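PDB 4KQC: periplasmic binding protein/LacI transcriptional regulator from Brachyspira murdochii, which probably binds carbohydrates as the solute-binding component of an ABC transport system. Local coordinates for residues Ala141-Leu146 against Tyr179-Ile184; Val120-Phe125 against Val162-Glu167; Ser205-Tyr210 against Gly237-Gly242; Leu146-Ser151 against Tyr210-Ala215. All coordinates share one frame; numbering follows the deposited sequence. Where two conformers were deposited one is given.

Contact 1: Ala141-Leu146 against Tyr179-Ile184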
loop_
_atom_site.group_PDB
_atom_site.type_symbol
_atom_site.label_atom_id
_atom_site.label_comp_id
_atom_site.label_asym_id
_atom_site.label_seq_id
_atom_site.Cartn_x
_atom_site.Cartn_y
_atom_site.Cartn_z
ATOM N N ALA A 141 -19.365 -19.330 -1.262
ATOM C CA ALA A 141 -18.812 -18.406 -0.261
ATOM C C ALA A 141 -18.235 -17.191 -0.943
ATOM O O ALA A 141 -17.462 -17.297 -1.914
ATOM C CB ALA A 141 -17.703 -19.073 0.536
ATOM N N LYS A 142 -18.485 -16.015 -0.371
ATOM C CA LYS A 142 -18.009 -14.765 -0.948
ATOM C C LYS A 142 -16.907 -14.130 -0.117
ATOM O O LYS A 142 -17.017 -14.072 1.091
ATOM C CB LYS A 142 -19.172 -13.776 -1.073
ATOM C CG LYS A 142 -20.405 -14.320 -1.779
ATOM C CD LYS A 142 -20.061 -14.788 -3.188
ATOM C CE LYS A 142 -21.292 -14.823 -4.079
ATOM N NZ LYS A 142 -22.285 -15.828 -3.625
ATOM N N ILE A 143 -15.863 -13.693 -0.787
ATOM C CA ILE A 143 -14.812 -12.875 -0.200
ATOM C C ILE A 143 -14.720 -11.553 -0.989
ATOM O O ILE A 143 -14.563 -11.554 -2.220
ATOM C CB ILE A 143 -13.467 -13.585 -0.206
ATOM C CG1 ILE A 143 -13.541 -14.901 0.626
ATOM C CG2 ILE A 143 -12.388 -12.663 0.333
ATOM C CD1 ILE A 143 -13.770 -16.175 -0.171
ATOM N N ALA A 144 -14.880 -10.441 -0.301
ATOM C CA ALA A 144 -14.848 -9.131 -0.940
ATOM C C ALA A 144 -13.448 -8.577 -0.928
ATOM O O ALA A 144 -12.718 -8.701 0.093
ATOM C CB ALA A 144 -15.756 -8.207 -0.191
ATOM N N VAL A 145 -13.044 -7.989 -2.034
ATOM C CA VAL A 145 -11.744 -7.326 -2.142
ATOM C C VAL A 145 -12.054 -5.832 -2.378
ATOM O O VAL A 145 -12.549 -5.503 -3.431
ATOM C CB VAL A 145 -10.953 -7.921 -3.304
ATOM C CG1 VAL A 145 -9.686 -7.081 -3.628
ATOM C CG2 VAL A 145 -10.639 -9.400 -3.041
ATOM N N LEU A 146 -11.718 -4.951 -1.443
ATOM C CA LEU A 146 -11.928 -3.525 -1.641
ATOM C C LEU A 146 -10.635 -3.010 -2.213
ATOM O O LEU A 146 -9.622 -2.878 -1.494
ATOM C CB LEU A 146 -12.278 -2.831 -0.323
ATOM C CG LEU A 146 -13.760 -2.887 0.068
ATOM C CD1 LEU A 146 -14.554 -1.828 -0.692
ATOM C CD2 LEU A 146 -14.391 -4.255 -0.125
ATOM N N TYR A 179 -16.325 -20.880 -4.078
ATOM C CA TYR A 179 -16.020 -19.548 -3.618
ATOM C C TYR A 179 -16.105 -18.592 -4.766
ATOM O O TYR A 179 -15.917 -18.952 -5.961
ATOM C CB TYR A 179 -14.637 -19.484 -2.937
ATOM C CG TYR A 179 -13.518 -19.531 -3.933
ATOM C CD1 TYR A 179 -13.038 -20.753 -4.411
ATOM C CD2 TYR A 179 -12.953 -18.391 -4.440
ATOM C CE1 TYR A 179 -12.074 -20.823 -5.413
ATOM C CE2 TYR A 179 -11.952 -18.449 -5.406
ATOM C CZ TYR A 179 -11.515 -19.649 -5.881
ATOM O OH TYR A 179 -10.569 -19.732 -6.860
ATOM N N ALA A 180 -16.353 -17.321 -4.456
ATOM C CA ALA A 180 -16.254 -16.220 -5.440
ATOM C C ALA A 180 -15.630 -14.986 -4.819
ATOM O O ALA A 180 -15.980 -14.613 -3.704
ATOM C CB ALA A 180 -17.623 -15.841 -5.939
ATOM N N LEU A 181 -14.699 -14.379 -5.520
ATOM C CA LEU A 181 -14.049 -13.191 -5.056
ATOM C C LEU A 181 -14.821 -12.013 -5.695
ATOM O O LEU A 181 -15.074 -12.024 -6.908
ATOM C CB LEU A 181 -12.584 -13.168 -5.477
ATOM C CG LEU A 181 -11.703 -14.285 -4.931
ATOM C CD1 LEU A 181 -10.321 -14.356 -5.585
ATOM C CD2 LEU A 181 -11.600 -14.133 -3.437
ATOM N N GLN A 182 -15.204 -11.031 -4.908
ATOM C CA GLN A 182 -15.952 -9.892 -5.376
ATOM C C GLN A 182 -15.020 -8.681 -5.285
ATOM O O GLN A 182 -14.748 -8.221 -4.197
ATOM C CB GLN A 182 -17.160 -9.694 -4.495
ATOM C CG GLN A 182 -18.064 -10.888 -4.514
ATOM C CD GLN A 182 -19.290 -10.657 -3.651
ATOM O OE1 GLN A 182 -19.206 -10.041 -2.582
ATOM N NE2 GLN A 182 -20.436 -11.144 -4.118
ATOM N N VAL A 183 -14.551 -8.199 -6.422
ATOM C CA VAL A 183 -13.574 -7.125 -6.470
ATOM C C VAL A 183 -14.384 -5.818 -6.638
ATOM O O VAL A 183 -15.146 -5.662 -7.615
ATOM C CB VAL A 183 -12.501 -7.331 -7.566
ATOM C CG1 VAL A 183 -11.490 -6.190 -7.510
ATOM C CG2 VAL A 183 -11.832 -8.693 -7.331
ATOM N N ILE A 184 -14.291 -4.938 -5.652
ATOM C CA ILE A 184 -15.096 -3.717 -5.598
ATOM C C ILE A 184 -14.140 -2.531 -5.512
ATOM O O ILE A 184 -13.259 -2.458 -4.631
ATOM C CB ILE A 184 -15.970 -3.757 -4.321
ATOM C CG1 ILE A 184 -16.930 -4.926 -4.376
ATOM C CG2 ILE A 184 -16.722 -2.449 -4.140
ATOM C CD1 ILE A 184 -17.338 -5.440 -3.014
#

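Contact 2: Val120-Phe125 against Val162-Glu167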
loop_
_atom_site.group_PDB
_atom_site.type_symbol
_atom_site.label_atom_id
_atom_site.label_comp_id
_atom_site.label_asym_id
_atom_site.label_seq_id
_atom_site.Cartn_x
_atom_site.Cartn_y
_atom_site.Cartn_z
ATOM N N VAL A 120 -1.616 -11.665 2.446
ATOM C CA VAL A 120 -2.937 -11.523 3.016
ATOM C C VAL A 120 -3.803 -12.689 2.488
ATOM O O VAL A 120 -4.574 -13.253 3.235
ATOM C CB VAL A 120 -3.567 -10.130 2.702
ATOM C CG1 VAL A 120 -4.958 -10.014 3.320
ATOM C CG2 VAL A 120 -2.688 -9.014 3.284
ATOM N N ALA A 121 -3.674 -13.052 1.206
ATOM C CA ALA A 121 -4.439 -14.193 0.669
ATOM C C ALA A 121 -4.081 -15.463 1.414
ATOM O O ALA A 121 -4.990 -16.231 1.768
ATOM C CB ALA A 121 -4.155 -14.371 -0.819
ATOM N N ASP A 122 -2.814 -15.645 1.687
ATOM C CA ASP A 122 -2.400 -16.899 2.435
ATOM C C ASP A 122 -3.110 -16.965 3.801
ATOM O O ASP A 122 -3.684 -18.010 4.187
ATOM C CB ASP A 122 -0.885 -16.938 2.698
ATOM C CG ASP A 122 -0.043 -17.032 1.448
ATOM O OD1 ASP A 122 -0.477 -17.551 0.413
ATOM O OD2 ASP A 122 1.118 -16.532 1.503
ATOM N N LYS A 123 -3.097 -15.858 4.522
ATOM C CA LYS A 123 -3.723 -15.785 5.836
ATOM C C LYS A 123 -5.237 -15.924 5.736
ATOM O O LYS A 123 -5.864 -16.557 6.610
ATOM C CB LYS A 123 -3.358 -14.457 6.513
ATOM C CG LYS A 123 -1.900 -14.270 6.799
ATOM C CD LYS A 123 -1.407 -15.245 7.838
ATOM C CE LYS A 123 0.084 -14.944 8.030
ATOM N NZ LYS A 123 0.656 -15.847 9.053
HETATM N N MSE A 124 -5.860 -15.279 4.737
HETATM C CA MSE A 124 -7.301 -15.396 4.584
HETATM C C MSE A 124 -7.744 -16.803 4.254
HETATM O O MSE A 124 -8.777 -17.266 4.752
HETATM C CB MSE A 124 -7.798 -14.424 3.487
HETATM C CG MSE A 124 -9.318 -14.454 3.270
HETATM SE SE MSE A 124 -10.258 -13.323 4.573
HETATM C CE MSE A 124 -9.635 -11.478 4.044
ATOM N N PHE A 125 -6.992 -17.451 3.384
ATOM C CA PHE A 125 -7.287 -18.871 2.971
ATOM C C PHE A 125 -7.173 -19.763 4.166
ATOM O O PHE A 125 -8.082 -20.534 4.448
ATOM C CB PHE A 125 -6.369 -19.349 1.872
ATOM C CG PHE A 125 -6.731 -20.707 1.404
ATOM C CD1 PHE A 125 -7.970 -20.904 0.749
ATOM C CD2 PHE A 125 -5.952 -21.785 1.720
ATOM C CE1 PHE A 125 -8.386 -22.141 0.370
ATOM C CE2 PHE A 125 -6.344 -23.030 1.274
ATOM C CZ PHE A 125 -7.550 -23.188 0.628
ATOM N N VAL A 162 -5.999 -11.738 -5.390
ATOM C CA VAL A 162 -6.862 -12.582 -6.194
ATOM C C VAL A 162 -6.094 -13.799 -6.736
ATOM O O VAL A 162 -6.587 -14.927 -6.683
ATOM C CB VAL A 162 -7.525 -11.736 -7.326
ATOM C CG1 VAL A 162 -8.253 -12.609 -8.318
ATOM C CG2 VAL A 162 -8.498 -10.798 -6.685
ATOM N N LYS A 163 -4.908 -13.542 -7.319
ATOM C CA LYS A 163 -4.081 -14.592 -7.952
ATOM C C LYS A 163 -3.733 -15.636 -6.906
ATOM O O LYS A 163 -3.943 -16.833 -7.113
ATOM C CB LYS A 163 -2.793 -14.017 -8.598
ATOM C CG LYS A 163 -1.918 -15.011 -9.380
ATOM C CD LYS A 163 -2.264 -15.070 -10.878
ATOM C CE LYS A 163 -1.486 -16.154 -11.653
ATOM N NZ LYS A 163 -0.037 -15.843 -11.865
ATOM N N ARG A 164 -3.231 -15.199 -5.759
ATOM C CA ARG A 164 -2.792 -16.177 -4.763
ATOM C C ARG A 164 -3.989 -16.922 -4.155
ATOM O O ARG A 164 -3.940 -18.146 -3.952
ATOM C CB ARG A 164 -1.964 -15.522 -3.673
ATOM C CG ARG A 164 -1.461 -16.467 -2.593
ATOM C CD ARG A 164 -0.522 -17.501 -3.166
ATOM N NE ARG A 164 0.126 -18.273 -2.112
ATOM C CZ ARG A 164 0.780 -19.425 -2.267
ATOM N NH1 ARG A 164 0.973 -19.967 -3.475
ATOM N NH2 ARG A 164 1.270 -20.036 -1.198
ATOM N N PHE A 165 -5.025 -16.222 -3.791
ATOM C CA PHE A 165 -6.246 -16.879 -3.231
ATOM C C PHE A 165 -6.868 -17.912 -4.178
ATOM O O PHE A 165 -7.240 -19.033 -3.762
ATOM C CB PHE A 165 -7.328 -15.861 -2.833
ATOM C CG PHE A 165 -8.357 -16.442 -1.928
ATOM C CD1 PHE A 165 -9.463 -17.086 -2.423
ATOM C CD2 PHE A 165 -8.218 -16.335 -0.565
ATOM C CE1 PHE A 165 -10.391 -17.650 -1.582
ATOM C CE2 PHE A 165 -9.151 -16.841 0.282
ATOM C CZ PHE A 165 -10.252 -17.478 -0.222
ATOM N N THR A 166 -6.856 -17.592 -5.467
ATOM C CA THR A 166 -7.402 -18.486 -6.486
ATOM C C THR A 166 -6.528 -19.704 -6.580
ATOM O O THR A 166 -7.037 -20.834 -6.719
ATOM C CB THR A 166 -7.533 -17.677 -7.800
ATOM O OG1 THR A 166 -8.561 -16.698 -7.604
ATOM C CG2 THR A 166 -7.899 -18.543 -8.972
ATOM N N GLU A 167 -5.226 -19.531 -6.556
ATOM C CA GLU A 167 -4.290 -20.646 -6.622
ATOM C C GLU A 167 -4.528 -21.591 -5.435
ATOM O O GLU A 167 -4.604 -22.822 -5.592
ATOM C CB GLU A 167 -2.846 -20.106 -6.688
ATOM C CG GLU A 167 -1.774 -21.165 -6.591
ATOM C CD GLU A 167 -0.345 -20.639 -6.440
ATOM O OE1 GLU A 167 -0.121 -19.454 -6.116
ATOM O OE2 GLU A 167 0.569 -21.466 -6.648
#

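Contact 3: Ser205-Tyr210 against Gly237-Gly242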
loop_
_atom_site.group_PDB
_atom_site.type_symbol
_atom_site.label_atom_id
_atom_site.label_comp_id
_atom_site.label_asym_id
_atom_site.label_seq_id
_atom_site.Cartn_x
_atom_site.Cartn_y
_atom_site.Cartn_z
ATOM N N SER A 205 -23.536 -11.537 4.269
ATOM C CA SER A 205 -23.293 -11.477 2.833
ATOM C C SER A 205 -21.990 -12.092 2.366
ATOM O O SER A 205 -21.916 -12.653 1.227
ATOM C CB SER A 205 -23.340 -10.038 2.334
ATOM O OG SER A 205 -24.601 -9.430 2.625
ATOM N N VAL A 206 -20.944 -11.966 3.177
ATOM C CA VAL A 206 -19.587 -12.412 2.811
ATOM C C VAL A 206 -18.943 -13.094 3.978
ATOM O O VAL A 206 -19.397 -12.964 5.132
ATOM C CB VAL A 206 -18.713 -11.253 2.292
ATOM C CG1 VAL A 206 -19.332 -10.501 1.089
ATOM C CG2 VAL A 206 -18.402 -10.293 3.404
ATOM N N LEU A 207 -17.899 -13.870 3.719
ATOM C CA LEU A 207 -17.128 -14.484 4.813
ATOM C C LEU A 207 -15.942 -13.649 5.206
ATOM O O LEU A 207 -15.502 -13.683 6.367
ATOM C CB LEU A 207 -16.572 -15.881 4.439
ATOM C CG LEU A 207 -17.518 -17.022 4.158
ATOM C CD1 LEU A 207 -16.712 -18.304 3.819
ATOM C CD2 LEU A 207 -18.308 -17.185 5.432
ATOM N N GLY A 208 -15.380 -12.946 4.227
ATOM C CA GLY A 208 -14.132 -12.183 4.513
ATOM C C GLY A 208 -14.118 -10.934 3.682
ATOM O O GLY A 208 -14.790 -10.852 2.672
ATOM N N ILE A 209 -13.295 -9.997 4.121
ATOM C CA ILE A 209 -13.109 -8.745 3.442
ATOM C C ILE A 209 -11.656 -8.376 3.491
ATOM O O ILE A 209 -11.048 -8.342 4.588
ATOM C CB ILE A 209 -13.912 -7.659 4.134
ATOM C CG1 ILE A 209 -15.432 -8.007 4.160
ATOM C CG2 ILE A 209 -13.614 -6.342 3.443
ATOM C CD1 ILE A 209 -16.282 -7.026 4.991
ATOM N N TYR A 210 -11.071 -8.156 2.323
ATOM C CA TYR A 210 -9.657 -7.689 2.211
ATOM C C TYR A 210 -9.689 -6.167 1.890
ATOM O O TYR A 210 -10.305 -5.712 0.912
ATOM C CB TYR A 210 -8.930 -8.437 1.100
ATOM C CG TYR A 210 -7.641 -7.799 0.636
ATOM C CD1 TYR A 210 -6.689 -7.315 1.502
ATOM C CD2 TYR A 210 -7.343 -7.719 -0.704
ATOM C CE1 TYR A 210 -5.461 -6.816 1.052
ATOM C CE2 TYR A 210 -6.179 -7.162 -1.143
ATOM C CZ TYR A 210 -5.236 -6.728 -0.297
ATOM O OH TYR A 210 -4.098 -6.197 -0.819
ATOM N N GLY A 237 -21.014 -12.821 14.232
ATOM C CA GLY A 237 -22.228 -13.396 13.713
ATOM C C GLY A 237 -22.699 -12.811 12.395
ATOM O O GLY A 237 -23.781 -13.171 11.936
ATOM N N ASP A 238 -21.900 -11.939 11.768
ATOM C CA ASP A 238 -22.363 -11.238 10.563
ATOM C C ASP A 238 -21.802 -11.762 9.276
ATOM O O ASP A 238 -22.074 -11.200 8.226
ATOM C CB ASP A 238 -22.154 -9.724 10.615
ATOM C CG ASP A 238 -23.131 -8.961 9.699
ATOM O OD1 ASP A 238 -24.305 -9.396 9.541
ATOM O OD2 ASP A 238 -22.781 -7.883 9.182
ATOM N N ALA A 239 -21.089 -12.868 9.336
ATOM C CA ALA A 239 -20.600 -13.523 8.124
ATOM C C ALA A 239 -21.684 -14.331 7.466
ATOM O O ALA A 239 -22.694 -14.667 8.071
ATOM C CB ALA A 239 -19.388 -14.370 8.409
ATOM N N GLN A 240 -21.463 -14.636 6.198
ATOM C CA GLN A 240 -22.366 -15.337 5.353
ATOM C C GLN A 240 -22.880 -16.682 5.924
ATOM O O GLN A 240 -24.043 -17.052 5.706
ATOM C CB GLN A 240 -21.625 -15.500 4.015
ATOM C CG GLN A 240 -22.451 -15.852 2.860
ATOM C CD GLN A 240 -21.626 -16.109 1.634
ATOM O OE1 GLN A 240 -20.418 -15.901 1.629
ATOM N NE2 GLN A 240 -22.253 -16.671 0.624
ATOM N N ASP A 241 -22.020 -17.380 6.670
ATOM C CA ASP A 241 -22.338 -18.620 7.365
ATOM C C ASP A 241 -22.795 -18.427 8.827
ATOM O O ASP A 241 -22.902 -19.403 9.563
ATOM C CB ASP A 241 -21.185 -19.612 7.327
ATOM C CG ASP A 241 -19.910 -19.083 7.969
ATOM O OD1 ASP A 241 -19.885 -17.954 8.551
ATOM O OD2 ASP A 241 -18.887 -19.804 7.903
ATOM N N GLY A 242 -23.110 -17.188 9.215
ATOM C CA GLY A 242 -23.385 -16.838 10.618
ATOM C C GLY A 242 -22.258 -16.846 11.618
ATOM O O GLY A 242 -22.474 -16.642 12.830
HETATM O O HOH W 1 -21.524 -10.106 5.695
#

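Contact 4: Leu146-Ser151 against Tyr210-Ala215. With NO3 (nitrate ion), chain C.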
loop_
_atom_site.group_PDB
_atom_site.type_symbol
_atom_site.label_atom_id
_atom_site.label_comp_id
_atom_site.label_asym_id
_atom_site.label_seq_id
_atom_site.Cartn_x
_atom_site.Cartn_y
_atom_site.Cartn_z
ATOM N N LEU A 146 -11.718 -4.951 -1.443
ATOM C CA LEU A 146 -11.928 -3.525 -1.641
ATOM C C LEU A 146 -10.635 -3.010 -2.213
ATOM O O LEU A 146 -9.622 -2.878 -1.494
ATOM C CB LEU A 146 -12.278 -2.831 -0.323
ATOM C CG LEU A 146 -13.760 -2.887 0.068
ATOM C CD1 LEU A 146 -14.554 -1.828 -0.692
ATOM C CD2 LEU A 146 -14.391 -4.255 -0.125
ATOM N N GLN A 147 -10.674 -2.782 -3.518
ATOM C CA GLN A 147 -9.527 -2.325 -4.281
ATOM C C GLN A 147 -9.500 -0.820 -4.310
ATOM O O GLN A 147 -10.510 -0.242 -4.660
ATOM C CB GLN A 147 -9.684 -2.881 -5.706
ATOM C CG GLN A 147 -8.733 -2.255 -6.712
ATOM C CD GLN A 147 -8.829 -2.869 -8.095
ATOM O OE1 GLN A 147 -9.344 -3.970 -8.255
ATOM N NE2 GLN A 147 -8.348 -2.158 -9.095
ATOM N N LEU A 148 -8.401 -0.197 -3.874
ATOM C CA LEU A 148 -8.451 1.266 -3.568
ATOM C C LEU A 148 -8.726 2.154 -4.769
ATOM O O LEU A 148 -9.359 3.214 -4.639
ATOM C CB LEU A 148 -7.176 1.720 -2.806
ATOM C CG LEU A 148 -5.879 1.488 -3.606
ATOM C CD1 LEU A 148 -5.246 2.820 -3.914
ATOM C CD2 LEU A 148 -4.869 0.574 -2.979
ATOM N N ASP A 149 -8.245 1.769 -5.934
ATOM C CA ASP A 149 -8.397 2.573 -7.170
ATOM C C ASP A 149 -7.976 1.740 -8.362
ATOM O O ASP A 149 -7.628 0.549 -8.207
ATOM C CB ASP A 149 -7.646 3.895 -7.088
ATOM C CG ASP A 149 -6.142 3.777 -7.146
ATOM O OD1 ASP A 149 -5.526 2.702 -7.413
ATOM O OD2 ASP A 149 -5.527 4.854 -6.876
ATOM N N ASN A 150 -8.026 2.342 -9.529
ATOM C CA ASN A 150 -7.578 1.721 -10.794
ATOM C C ASN A 150 -6.192 2.163 -11.280
ATOM O O ASN A 150 -5.942 2.180 -12.491
ATOM C CB ASN A 150 -8.642 1.955 -11.872
ATOM C CG ASN A 150 -9.882 1.148 -11.639
ATOM O OD1 ASN A 150 -9.811 -0.082 -11.646
ATOM N ND2 ASN A 150 -10.981 1.787 -11.390
ATOM N N SER A 151 -5.350 2.521 -10.356
ATOM C CA SER A 151 -3.966 2.904 -10.580
ATOM C C SER A 151 -3.149 1.584 -10.513
ATOM O O SER A 151 -3.638 0.528 -10.054
ATOM C CB SER A 151 -3.532 3.893 -9.482
ATOM O OG SER A 151 -3.255 3.204 -8.216
ATOM N N TYR A 210 -11.071 -8.156 2.323
ATOM C CA TYR A 210 -9.657 -7.689 2.211
ATOM C C TYR A 210 -9.689 -6.167 1.890
ATOM O O TYR A 210 -10.305 -5.712 0.912
ATOM C CB TYR A 210 -8.930 -8.437 1.100
ATOM C CG TYR A 210 -7.641 -7.799 0.636
ATOM C CD1 TYR A 210 -6.689 -7.315 1.502
ATOM C CD2 TYR A 210 -7.343 -7.719 -0.704
ATOM C CE1 TYR A 210 -5.461 -6.816 1.052
ATOM C CE2 TYR A 210 -6.179 -7.162 -1.143
ATOM C CZ TYR A 210 -5.236 -6.728 -0.297
ATOM O OH TYR A 210 -4.098 -6.197 -0.819
ATOM N N LEU A 211 -9.059 -5.393 2.773
ATOM C CA LEU A 211 -8.920 -3.951 2.703
ATOM C C LEU A 211 -7.558 -3.566 2.132
ATOM O O LEU A 211 -6.559 -3.808 2.781
ATOM C CB LEU A 211 -9.102 -3.421 4.141
ATOM C CG LEU A 211 -10.364 -3.818 4.911
ATOM C CD1 LEU A 211 -10.200 -3.499 6.387
ATOM C CD2 LEU A 211 -11.557 -3.145 4.274
ATOM N N SER A 212 -7.499 -3.123 0.875
ATOM C CA SER A 212 -6.232 -2.900 0.163
ATOM C C SER A 212 -5.404 -1.712 0.616
ATOM O O SER A 212 -4.258 -1.611 0.185
ATOM C CB SER A 212 -6.418 -2.914 -1.361
ATOM O OG SER A 212 -7.144 -1.794 -1.799
ATOM N N ASN A 213 -5.949 -0.813 1.440
ATOM C CA ASN A 213 -5.158 0.279 1.955
ATOM C C ASN A 213 -5.790 0.866 3.202
ATOM O O ASN A 213 -6.842 0.420 3.646
ATOM C CB ASN A 213 -4.767 1.339 0.898
ATOM C CG ASN A 213 -5.865 2.287 0.583
ATOM O OD1 ASN A 213 -6.981 2.070 0.965
ATOM N ND2 ASN A 213 -5.556 3.328 -0.198
ATOM N N GLU A 214 -5.105 1.836 3.793
ATOM C CA GLU A 214 -5.615 2.482 4.987
ATOM C C GLU A 214 -6.978 3.188 4.806
ATOM O O GLU A 214 -7.848 3.153 5.670
ATOM C CB GLU A 214 -4.545 3.497 5.456
ATOM C CG GLU A 214 -4.912 4.174 6.716
ATOM C CD GLU A 214 -3.849 5.267 7.089
ATOM O OE1 GLU A 214 -2.795 5.418 6.424
ATOM O OE2 GLU A 214 -4.146 5.975 8.053
ATOM N N ALA A 215 -7.196 3.809 3.647
ATOM C CA ALA A 215 -8.444 4.485 3.378
ATOM C C ALA A 215 -9.559 3.461 3.356
ATOM O O ALA A 215 -10.619 3.712 3.867
ATOM C CB ALA A 215 -8.375 5.190 2.044
HETATM N N NO3 C . -14.285 0.674 -11.180
HETATM O O1 NO3 C . -15.482 0.418 -11.083
HETATM O O2 NO3 C . -13.813 1.841 -10.678
HETATM O O3 NO3 C . -13.404 -0.242 -11.744
#

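Contact 1: Ala141-Leu146 against Tyr179-Ile184
The carbonyl oxygen of Ile143 takes one N-H and one weaker CA-H from the neighbouring strand. It accepts a hydrogen bond from Gln182 N at 2.8 Å, and Leu181 CA makes a CA-H...O contact with it at 3.3 Å. The two strands run parallel, and their short axes diverge by 23°. Four more backbone bonds complete the ladder. Val145 N to Gln182 O is nearly straight, with 173° at the hydrogen.

Side chains alternate between two faces. On one, Lys142 and Gln182 cross obliquely. Gln182 runs out extended beyond CG, and its NE2 lies 3.8 Å from Lys142 CE. Lys142 CD packs 3.8 Å from Ala180 CB, while its NZ turns back to bond Lys140 O. An alanine at Gln182 would probably leave the aliphatic chain of Lys142 uncovered on that side and freer to turn. Farther along this face, Leu146 CD1 lies beside Ile184 CG2 at 4.1 Å.

On the other face Ile143 and Leu181 lie side by side, with Ile143 CB 3.8 Å from Leu181 CD2. Helix 152-171 lies over this face and links the two strands as a beta-alpha-beta unit. The five backbone bonds hold the two strands in parallel register. The side chains give the pair a largely apolar face for helix 152-171, with Tyr179 OH bonded to Asp170, and one mixed face, where the Lys142 amine is held.

Contact 2: Val120-Phe125 against Val162-Glu167
Asp122 and Arg164 join the two helices by a salt bridge. Arg164 NE donates to Asp122 OD1 at 2.7 Å, with 162° at the hydrogen. The oxygen uses its syn lone pair and lies near the guanidinium plane. The carboxylate and guanidinium planes stand 80° apart, and the contact is made through NE. The Arg164 chain bends at chi2, which places CD, and its CG lies 3.3 Å from Asp122 OD1. Arg164 NH1 also bonds Glu167 OE1 at 2.9 Å, one turn on in its own helix. That oxygen is met from above the carboxylate plane. The three residues form a salt-bridge network.

Next to the charges the helices pack closely at Ala121. Its CB points toward the other helix and lies 3.6 Å from Phe165 N. The same methyl touches Arg164 CB. Such a small side chain suits an axis approach of 8.5 Å.

Phe165 carries the largest share of the packing. Phe125 turns its edge to the Phe165 face in a T-shaped pair, with the planes at 84°. Selenomethionine Met124 meets Phe165 CE2 with its CG at 3.8 Å, while the same side chain also packs on Val246 and Met248 of strand 246-250.

The contact thus pairs a partly exposed charged network with a buried apolar layer. Arg164 lies between two carboxylates, which would probably offset its charge and limit the rotation of its guanidinium.

Contact 3: Ser205-Tyr210 against Gly237-Gly242
Gln240 and Leu207 bury most of the surface here, with Ser205 next. Gln240 N donates to Val206 O at 2.9 Å. The donor sits above the carbonyl plane, 57° out of it. Ala239 CA adds a CA-H...O contact to the same oxygen. The Gln240 side chain, with CG anti to the backbone N (chi1 -164°), extends past the carbonyl of Ser205. Its CD lies 3.5 Å from Ser205 O. The amide then reaches strand 141-146 and the residue before it: OE1 accepts from Lys142 N, and NE2 donates to Lys140 O. An alanine in place of Gln240 would probably leave Lys142 N and Lys140 O without these partners and strip the cover from the Ser205 carbonyl.

Leu207 crosses Gln240 and Asp241 at about right angles. Its CD2 is 3.6 Å from Asp241 CG and also touches Ala239 CB, at 4.2 Å. Asp241 OD2 pairs with Arg131 of helix 113-133, and its OD1 accepts from Gly243 N. The carboxylate is therefore held by polar partners while the leucine methyl packs against it.

Ser205 takes part through its backbone. A water accepts from Ser205 N at 2.9 Å and donates to Asp238 O at 2.8 Å, bridging the two segments.

Ala239 to Gly242 form a type I beta turn, closed by Gly242 N to Ala239 O. The turn lies in the loop leading to strand 246-250 and rests on the entry to strand 208-211. Both lie at the end of the mixed sheet where strand 208-211 begins, in this alpha/beta lobe of a periplasmic binding protein fold.

Contact 4: Leu146-Ser151 against Tyr210-Ala215
Backbone bonds tie Leu146 to Tyr210 and Ser212 as two neighbouring strands end. Leu146 N donates to Tyr210 O at 2.8 Å, and Ser212 N donates to Leu146 O at 3.2 Å. Leu146 and Leu211 form the last parallel bridge between these strands.

Side-chain bonds continue the link. Ser212 OG donates to Leu146 O at 2.7 Å, in the carbonyl plane and on a lone pair. Its chi1 of 69° sets OG between the backbone N and the carbonyl carbon, where it joins the N-H on Leu146 O. Within 146-151, Gln147 NE2 donates to Asp149 O at 2.9 Å. Asp149 OD1 accepts from Ser151 N, an Asx turn just before helix 152-171, with Ser151 at the N-cap.

Packing centres on Leu148. Its CD2 lies 3.5 Å from Ser212 OG. Its CB meets Asn213 ND2 at 3.5 Å, and the two side chains cross at about a right angle. The polar ends of Asn213 are used elsewhere: ND2 bonds Gln189 OE1, and OD1 caps the start of helix 214-223 at Met216 N.

A nitrate ion, probably from the crystallisation liquor, accepts from Asn150 ND2 through O2 at 2.9 Å and through O3.

Here the loops leave the C-terminal ends of strands 141-146 and 208-211 for helices 152-171 and 214-223. These connections lead on to strands on opposite sides of the pair. This is the topological switch point of a parallel alpha/beta sheet, the place where such folds commonly form a crevice.

Overall arrangement
From the N terminus, helix 113-133 supplies the first half of contact 2, and helix 152-171 closes it. Strand 141-146 and the loop after it lie inside that loop and open contacts 1 and 4. Contact 1 closes at 179-184, so it crosses contact 2. Contact 3 opens at 205-210, after contacts 1 and 2 have closed. Contact 4 closes at 210-215 and crosses contacts 1 and 2. Contact 3 closes last, at 237-242, and crosses contact 4. None nests within another. Contact 2 lies above one face of the mixed sheet, contact 1 is at its edge, and contacts 3 and 4 sit at opposite ends of strand 208-211.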